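Local coordinates for hypothetical protein (Chromobacterium violaceum, PDB 2O3I) that is of unknown function but belongs to the DUF917 (S-Me-THD-like) family and forms a two-subunit assembly, at residues A[79-93]-A[155-167]. The protein carries 2 engineered substitutions. Sequence-based numbering, arbitrary orientation.
Sequences WPNGPVEAALAARQR and PAFLAGESGLCVE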
loop_
_atom_site.group_PDB
_atom_site.type_symbol
_atom_site.label_atom_id
_atom_site.label_comp_id
_atom_site.label_asym_id
_atom_site.label_seq_id
_atom_site.Cartn_x
_atom_site.Cartn_y
_atom_site.Cartn_z
ATOM N N TRP A 79 12.247 19.495 10.849
ATOM C CA TRP A 79 13.216 18.471 11.244
ATOM C C TRP A 79 12.882 17.192 10.471
ATOM O O TRP A 79 11.719 16.907 10.213
ATOM C CB TRP A 79 13.150 18.217 12.754
ATOM C CG TRP A 79 13.071 19.485 13.562
ATOM C CD1 TRP A 79 11.964 20.259 13.772
ATOM C CD2 TRP A 79 14.151 20.146 14.227
ATOM N NE1 TRP A 79 12.286 21.360 14.524
ATOM C CE2 TRP A 79 13.623 21.318 14.818
ATOM C CE3 TRP A 79 15.514 19.864 14.381
ATOM C CZ2 TRP A 79 14.408 22.208 15.551
ATOM C CZ3 TRP A 79 16.297 20.749 15.109
ATOM C CH2 TRP A 79 15.741 21.909 15.685
ATOM N N PRO A 80 13.900 16.412 10.083
ATOM C CA PRO A 80 13.655 15.177 9.332
ATOM C C PRO A 80 13.267 13.971 10.186
ATOM O O PRO A 80 13.931 12.936 10.143
ATOM C CB PRO A 80 14.978 14.964 8.612
ATOM C CG PRO A 80 15.962 15.406 9.643
ATOM C CD PRO A 80 15.345 16.684 10.191
ATOM N N ASN A 81 12.191 14.101 10.954
ATOM C CA ASN A 81 11.750 13.003 11.808
ATOM C C ASN A 81 11.459 11.727 11.025
ATOM O O ASN A 81 11.866 10.638 11.434
ATOM C CB ASN A 81 10.512 13.408 12.616
ATOM C CG ASN A 81 10.841 14.357 13.753
ATOM O OD1 ASN A 81 12.006 14.684 13.983
ATOM N ND2 ASN A 81 9.814 14.800 14.475
ATOM N N GLY A 82 10.760 11.858 9.903
ATOM C CA GLY A 82 10.438 10.691 9.096
ATOM C C GLY A 82 11.660 9.898 8.657
ATOM O O GLY A 82 11.757 8.706 8.950
ATOM N N PRO A 83 12.603 10.528 7.935
ATOM C CA PRO A 83 13.812 9.833 7.480
ATOM C C PRO A 83 14.625 9.261 8.642
ATOM O O PRO A 83 15.144 8.149 8.563
ATOM C CB PRO A 83 14.566 10.922 6.717
ATOM C CG PRO A 83 13.456 11.721 6.117
ATOM C CD PRO A 83 12.482 11.844 7.281
ATOM N N VAL A 84 14.742 10.027 9.719
ATOM C CA VAL A 84 15.483 9.566 10.887
ATOM C C VAL A 84 14.824 8.293 11.430
ATOM O O VAL A 84 15.494 7.295 11.727
ATOM C CB VAL A 84 15.503 10.650 11.993
ATOM C CG1 VAL A 84 16.021 10.065 13.290
ATOM C CG2 VAL A 84 16.381 11.812 11.569
ATOM N N GLU A 85 13.501 8.322 11.539
ATOM C CA GLU A 85 12.771 7.171 12.055
ATOM C C GLU A 85 12.868 5.960 11.115
ATOM O O GLU A 85 12.945 4.816 11.573
ATOM C CB GLU A 85 11.305 7.541 12.284
ATOM C CG GLU A 85 10.608 6.638 13.276
ATOM C CD GLU A 85 11.165 6.788 14.680
ATOM O OE1 GLU A 85 11.362 5.755 15.355
ATOM O OE2 GLU A 85 11.400 7.939 15.107
ATOM N N ALA A 86 12.868 6.211 9.806
ATOM C CA ALA A 86 12.970 5.132 8.813
ATOM C C ALA A 86 14.353 4.486 8.870
ATOM O O ALA A 86 14.484 3.257 8.830
ATOM C CB ALA A 86 12.704 5.680 7.397
ATOM N N ALA A 87 15.383 5.323 8.955
ATOM C CA ALA A 87 16.755 4.836 9.027
ATOM C C ALA A 87 16.972 4.046 10.322
ATOM O O ALA A 87 17.765 3.109 10.360
ATOM C CB ALA A 87 17.741 6.015 8.935
ATOM N N LEU A 88 16.263 4.425 11.383
ATOM C CA LEU A 88 16.376 3.721 12.663
ATOM C C LEU A 88 15.747 2.333 12.561
ATOM O O LEU A 88 16.210 1.372 13.179
ATOM C CB LEU A 88 15.686 4.511 13.780
ATOM C CG LEU A 88 16.560 5.549 14.484
ATOM C CD1 LEU A 88 15.690 6.413 15.413
ATOM C CD2 LEU A 88 17.672 4.831 15.263
ATOM N N ALA A 89 14.679 2.238 11.784
ATOM C CA ALA A 89 14.018 0.965 11.593
ATOM C C ALA A 89 15.009 0.062 10.851
ATOM O O ALA A 89 15.183 -1.105 11.207
ATOM C CB ALA A 89 12.738 1.153 10.773
ATOM N N ALA A 90 15.676 0.616 9.842
ATOM C CA ALA A 90 16.644 -0.151 9.061
ATOM C C ALA A 90 17.827 -0.575 9.928
ATOM O O ALA A 90 18.349 -1.682 9.787
ATOM C CB ALA A 90 17.125 0.667 7.866
ATOM N N ARG A 91 18.245 0.309 10.826
ATOM C CA ARG A 91 19.354 0.010 11.722
ATOM C C ARG A 91 18.969 -1.104 12.697
ATOM O O ARG A 91 19.767 -2.000 12.980
ATOM C CB ARG A 91 19.752 1.261 12.508
ATOM C CG ARG A 91 20.711 0.983 13.660
ATOM C CD ARG A 91 21.084 2.260 14.398
ATOM N NE ARG A 91 22.488 2.599 14.186
ATOM C CZ ARG A 91 23.051 3.739 14.571
ATOM N NH1 ARG A 91 22.329 4.664 15.189
ATOM N NH2 ARG A 91 24.340 3.951 14.339
ATOM N N GLN A 92 17.749 -1.033 13.222
ATOM C CA GLN A 92 17.278 -2.050 14.153
ATOM C C GLN A 92 17.227 -3.420 13.464
ATOM O O GLN A 92 17.631 -4.439 14.032
ATOM C CB GLN A 92 15.892 -1.678 14.689
ATOM C CG GLN A 92 15.312 -2.718 15.643
ATOM C CD GLN A 92 13.925 -2.347 16.146
ATOM O OE1 GLN A 92 13.772 -1.467 17.001
ATOM N NE2 GLN A 92 12.905 -3.010 15.607
ATOM N N ARG A 93 16.737 -3.443 12.231
ATOM C CA ARG A 93 16.649 -4.695 11.499
ATOM C C ARG A 93 18.036 -5.269 11.278
ATOM O O ARG A 93 18.246 -6.472 11.428
ATOM C CB ARG A 93 15.954 -4.488 10.150
ATOM C CG ARG A 93 15.912 -5.738 9.300
ATOM C CD ARG A 93 15.133 -6.853 9.988
ATOM N NE ARG A 93 13.824 -7.024 9.371
ATOM C CZ ARG A 93 12.819 -6.168 9.494
ATOM N NH1 ARG A 93 12.956 -5.076 10.227
ATOM N NH2 ARG A 93 11.682 -6.389 8.853
ATOM N N PRO A 155 13.287 -5.223 2.557
ATOM C CA PRO A 155 12.364 -4.368 3.305
ATOM C C PRO A 155 12.520 -2.875 3.041
ATOM O O PRO A 155 13.638 -2.352 2.985
ATOM C CB PRO A 155 12.679 -4.714 4.755
ATOM C CG PRO A 155 13.157 -6.122 4.682
ATOM C CD PRO A 155 14.053 -6.080 3.475
ATOM N N ALA A 156 11.388 -2.196 2.878
ATOM C CA ALA A 156 11.379 -0.754 2.660
ATOM C C ALA A 156 10.685 -0.161 3.890
ATOM O O ALA A 156 9.709 -0.725 4.388
ATOM C CB ALA A 156 10.609 -0.412 1.402
ATOM N N PHE A 157 11.186 0.961 4.389
ATOM C CA PHE A 157 10.580 1.560 5.566
ATOM C C PHE A 157 10.076 2.976 5.298
ATOM O O PHE A 157 10.822 3.824 4.817
ATOM C CB PHE A 157 11.594 1.585 6.721
ATOM C CG PHE A 157 12.156 0.228 7.080
ATOM C CD1 PHE A 157 11.385 -0.707 7.775
ATOM C CD2 PHE A 157 13.447 -0.122 6.703
ATOM C CE1 PHE A 157 11.897 -1.980 8.089
ATOM C CE2 PHE A 157 13.969 -1.384 7.007
ATOM C CZ PHE A 157 13.191 -2.317 7.703
ATOM N N LEU A 158 8.798 3.209 5.588
ATOM C CA LEU A 158 8.183 4.524 5.441
ATOM C C LEU A 158 7.844 4.990 6.854
ATOM O O LEU A 158 7.290 4.229 7.645
ATOM C CB LEU A 158 6.910 4.447 4.601
ATOM C CG LEU A 158 7.094 4.229 3.105
ATOM C CD1 LEU A 158 5.723 3.998 2.476
ATOM C CD2 LEU A 158 7.794 5.428 2.475
ATOM N N ALA A 159 8.178 6.234 7.175
ATOM C CA ALA A 159 7.923 6.734 8.517
ATOM C C ALA A 159 7.281 8.113 8.576
ATOM O O ALA A 159 7.508 8.956 7.708
ATOM C CB ALA A 159 9.219 6.732 9.308
ATOM N N GLY A 160 6.474 8.317 9.616
ATOM C CA GLY A 160 5.798 9.588 9.836
ATOM C C GLY A 160 6.637 10.477 10.738
ATOM O O GLY A 160 7.736 10.096 11.146
ATOM N N GLU A 161 6.123 11.659 11.066
ATOM C CA GLU A 161 6.851 12.603 11.908
ATOM C C GLU A 161 6.622 12.407 13.407
ATOM O O GLU A 161 7.376 12.937 14.230
ATOM C CB GLU A 161 6.476 14.037 11.516
ATOM C CG GLU A 161 6.839 14.402 10.074
ATOM C CD GLU A 161 8.345 14.432 9.837
ATOM O OE1 GLU A 161 9.036 15.236 10.507
ATOM O OE2 GLU A 161 8.836 13.656 8.985
ATOM N N SER A 162 5.592 11.642 13.760
ATOM C CA SER A 162 5.266 11.399 15.164
ATOM C C SER A 162 5.884 10.115 15.717
ATOM O O SER A 162 6.480 10.114 16.798
ATOM C CB SER A 162 3.747 11.357 15.346
ATOM O OG SER A 162 3.163 10.376 14.503
ATOM N N GLY A 163 5.742 9.025 14.974
ATOM C CA GLY A 163 6.286 7.756 15.420
ATOM C C GLY A 163 5.741 6.622 14.580
ATOM O O GLY A 163 6.096 5.463 14.773
ATOM N N LEU A 164 4.868 6.965 13.643
ATOM C CA LEU A 164 4.277 5.981 12.748
ATOM C C LEU A 164 5.353 5.429 11.798
ATOM O O LEU A 164 6.090 6.189 11.173
ATOM C CB LEU A 164 3.126 6.643 11.977
ATOM C CG LEU A 164 2.366 5.999 10.809
ATOM C CD1 LEU A 164 3.141 6.213 9.543
ATOM C CD2 LEU A 164 2.104 4.532 11.064
ATOM N N CYS A 165 5.458 4.104 11.733
ATOM C CA CYS A 165 6.424 3.427 10.870
ATOM C C CYS A 165 5.740 2.273 10.149
ATOM O O CYS A 165 5.036 1.474 10.762
ATOM C CB CYS A 165 7.609 2.886 11.683
ATOM S SG CYS A 165 8.765 1.837 10.731
ATOM N N VAL A 166 5.947 2.198 8.841
ATOM C CA VAL A 166 5.358 1.148 8.027
ATOM C C VAL A 166 6.461 0.422 7.267
ATOM O O VAL A 166 7.371 1.054 6.720
ATOM C CB VAL A 166 4.343 1.727 7.001
ATOM C CG1 VAL A 166 3.761 0.613 6.153
ATOM C CG2 VAL A 166 3.228 2.458 7.723
ATOM N N GLU A 167 6.387 -0.905 7.244
ATOM C CA GLU A 167 7.371 -1.697 6.525
ATOM C C GLU A 167 6.702 -2.371 5.332
ATOM O O GLU A 167 5.549 -2.810 5.410
ATOM C CB GLU A 167 7.980 -2.757 7.433
ATOM C CG GLU A 167 9.059 -3.576 6.754
ATOM C CD GLU A 167 9.574 -4.709 7.621
ATOM O OE1 GLU A 167 9.774 -4.496 8.838
ATOM O OE2 GLU A 167 9.788 -5.809 7.083
#
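With chi1 at -62° and a further bend at chi2, Glu161 folds its carboxylate back against the first turn of the helix that begins at Asn81. Its OE2 takes the backbone N-H of Gly82, with N and OE2 2.8 Å apart, and is met from above the carboxylate plane; the hydroxyl of Tyr67 is a second partner of the same oxygen. OE1 receives a weak bond from the Asn81 N-H. One good and one weak N-H bond, with Tyr67, thus fix the carboxylate over the first turn. Asn81 answers from its own side chain: ND2 reaches Glu161 O at 3.1 Å, in the carbonyl plane and on a lone pair, while Tyr43 binds OD1 and so helps to fix the amide rotation.

Further along, small residues let the helix lie close on the strand. Ala159 CB sits 3.2 Å from Gly82 O, and also packs on the CB atoms of Glu85 and Ala86. Phe157 offers one ring face to Ala89, whose CB lies 4.0 Å from the ring centroid in a CH-pi contact, and Ala90 CB touches the same ring at CE2. Cys165 SG meets Ala89 CB from the adjoining strand. At the far end Arg93, bent at chi2 and chi3, brings NH2 to Glu167 OE1 in a nearly straight bond (169°), on the syn side and in the guanidinium plane; NH2 is also 2.7 Å from Glu167 OE2 in the salt bridge, and NH1 passes the edge of the Phe157 ring.

Helix 81-93 runs at 145° to strand 156-159, closer to antiparallel than perpendicular: a helix packed on the face of a mixed beta sheet in the S-Me-THD-like N-terminal domain, with edge strand 165-171 pairing antiparallel with the second subunit so that the sheet continues across the dimer interface.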